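Local structure of conserved hypothetical protein (Shewanella loihica, 2GPI) at residues Q4-T9 / L73-A78. The protein is of unknown function, a small DUF1488-family protein that may take part in transcriptional regulation of the shikimate pathway. Numbering follows the deposited sequence.
Sequences QSIIFT and LIEQEA. With EDO (1,2-ethanediol), chain B.
Ile-6 and Ile-74 face each other with their CA atoms 8.5 Å apart, and Gln-4 and Glu-75 with theirs 8.4 Å apart, a gap that side chains and one water span between residues 4-8 and the last turn of helix 63-75. The two isoleucines run antiparallel alongside each other: CD1 of Ile-6 lies 3.6 Å from CG2 of Ile-74, while CG2 of Ile-6 meets CD1 of Ile-74 at 3.9 Å. A branched, apolar residue suits both places, since each offers two arms to its mate. In Ile-6, CG1 stands anti to the carbonyl carbon, and the nearly extended chi2 (157°) sends CD1 out to CG of Glu-75, 4.0 Å away. This is helix-on-sheet packing in a small protein with a mixed, mainly antiparallel sheet, in which Ile-74 also rests on Ala-25 of strand 20-27 and Ile-85 of strand 85-87. Just beyond, the helix ends in a Schellman motif, with Glu-77 at positive phi. At the neighbouring position, Gln-4 bends at chi2 (-66°) and lays CG 3.9 Å from OE2 of Glu-75, the amide and carboxylate planes turned 67° apart. Without CG and the amide beyond it, as with an alanine at Gln-4, the carboxylate would probably lose its neighbour on this flank and be more open to solvent. One water accepts from Gln-4 N and donates weakly to Glu-75 OE2. A 1,2-ethanediol, probably from the crystallisation liquor, donates through O2 to Glu-75 O at 2.8 Å.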
# COMPACT_ATOMS: atom_id res chain seq x y z
N GLN A 4 -10.40 -0.24 -15.15
CA GLN A 4 -10.86 0.79 -14.19
C GLN A 4 -9.84 1.93 -14.06
O GLN A 4 -10.08 2.92 -13.34
CB GLN A 4 -11.10 0.19 -12.79
CG GLN A 4 -12.29 -0.77 -12.70
CD GLN A 4 -13.65 -0.12 -12.94
OE1 GLN A 4 -13.79 1.10 -12.95
NE2 GLN A 4 -14.66 -0.95 -13.13
N SER A 5 -8.68 1.80 -14.73
CA SER A 5 -7.74 2.89 -14.83
C SER A 5 -7.19 3.33 -13.44
O SER A 5 -6.89 4.51 -13.26
CB SER A 5 -8.38 4.10 -15.55
OG SER A 5 -8.77 3.81 -16.89
N ILE A 6 -7.06 2.38 -12.50
CA ILE A 6 -6.43 2.64 -11.19
C ILE A 6 -4.94 2.54 -11.38
O ILE A 6 -4.41 1.49 -11.67
CB ILE A 6 -6.89 1.67 -10.06
CG1 ILE A 6 -8.40 1.79 -9.86
CG2 ILE A 6 -6.14 2.01 -8.74
CD1 ILE A 6 -9.08 0.56 -9.21
N ILE A 7 -4.24 3.67 -11.24
CA ILE A 7 -2.81 3.75 -11.47
C ILE A 7 -2.07 3.91 -10.14
O ILE A 7 -2.46 4.71 -9.29
CB ILE A 7 -2.49 4.99 -12.31
CG1 ILE A 7 -3.18 4.90 -13.69
CG2 ILE A 7 -0.96 5.21 -12.44
CD1 ILE A 7 -3.11 6.24 -14.53
N PHE A 8 -1.00 3.15 -9.96
CA PHE A 8 -0.14 3.31 -8.81
C PHE A 8 1.02 4.22 -9.18
O PHE A 8 1.84 3.91 -10.07
CB PHE A 8 0.29 1.95 -8.30
CG PHE A 8 -0.86 1.21 -7.73
CD1 PHE A 8 -1.19 1.37 -6.40
CD2 PHE A 8 -1.68 0.48 -8.52
CE1 PHE A 8 -2.34 0.79 -5.88
CE2 PHE A 8 -2.79 -0.14 -7.99
CZ PHE A 8 -3.11 0.03 -6.64
N THR A 9 1.05 5.37 -8.54
CA THR A 9 1.94 6.44 -8.96
C THR A 9 3.29 6.50 -8.23
O THR A 9 4.11 7.40 -8.51
CB THR A 9 1.19 7.78 -8.86
OG1 THR A 9 0.66 7.95 -7.53
CG2 THR A 9 0.06 7.87 -9.89
N LEU A 73 -8.86 -3.96 -3.16
CA LEU A 73 -9.58 -3.25 -2.08
C LEU A 73 -10.33 -2.03 -2.63
O LEU A 73 -11.48 -1.73 -2.25
CB LEU A 73 -8.62 -2.87 -0.97
CG LEU A 73 -8.05 -4.01 -0.12
CD1 LEU A 73 -6.90 -3.50 0.77
CD2 LEU A 73 -9.16 -4.72 0.69
N ILE A 74 -9.67 -1.29 -3.51
CA ILE A 74 -10.32 -0.13 -4.16
C ILE A 74 -11.56 -0.55 -4.96
O ILE A 74 -12.66 0.03 -4.85
CB ILE A 74 -9.32 0.65 -5.02
CG1 ILE A 74 -8.28 1.35 -4.16
CG2 ILE A 74 -10.04 1.68 -5.93
CD1 ILE A 74 -7.03 1.82 -4.97
N GLU A 75 -11.42 -1.60 -5.77
CA GLU A 75 -12.55 -2.11 -6.53
C GLU A 75 -13.71 -2.56 -5.67
O GLU A 75 -14.86 -2.42 -6.07
CB GLU A 75 -12.12 -3.23 -7.47
CG GLU A 75 -11.21 -2.72 -8.56
CD GLU A 75 -11.30 -3.50 -9.87
OE1 GLU A 75 -12.38 -4.08 -10.14
OE2 GLU A 75 -10.31 -3.49 -10.64
N GLN A 76 -13.40 -3.10 -4.50
CA GLN A 76 -14.37 -3.59 -3.53
C GLN A 76 -14.91 -2.50 -2.62
O GLN A 76 -15.70 -2.78 -1.72
CB GLN A 76 -13.73 -4.67 -2.64
CG GLN A 76 -13.45 -5.99 -3.33
CD GLN A 76 -12.68 -6.97 -2.45
OE1 GLN A 76 -12.05 -6.60 -1.45
NE2 GLN A 76 -12.71 -8.23 -2.84
N GLU A 77 -14.47 -1.25 -2.81
CA GLU A 77 -14.90 -0.12 -1.97
C GLU A 77 -14.52 -0.27 -0.50
O GLU A 77 -15.19 0.22 0.41
CB GLU A 77 -16.38 0.18 -2.14
CG GLU A 77 -16.82 0.36 -3.57
CD GLU A 77 -18.23 0.89 -3.73
OE1 GLU A 77 -18.77 1.50 -2.78
OE2 GLU A 77 -18.79 0.70 -4.83
N ALA A 78 -13.38 -0.90 -0.24
CA ALA A 78 -12.92 -1.17 1.12
C ALA A 78 -12.10 0.01 1.63
O ALA A 78 -10.93 -0.12 2.02
CB ALA A 78 -12.12 -2.50 1.17
C1 EDO B . -14.93 -1.26 -9.47
O1 EDO B . -15.52 -2.56 -9.66
C2 EDO B . -15.94 -0.26 -8.93
O2 EDO B . -15.89 -0.19 -7.50
O HOH W 1 -9.31 -2.59 -13.81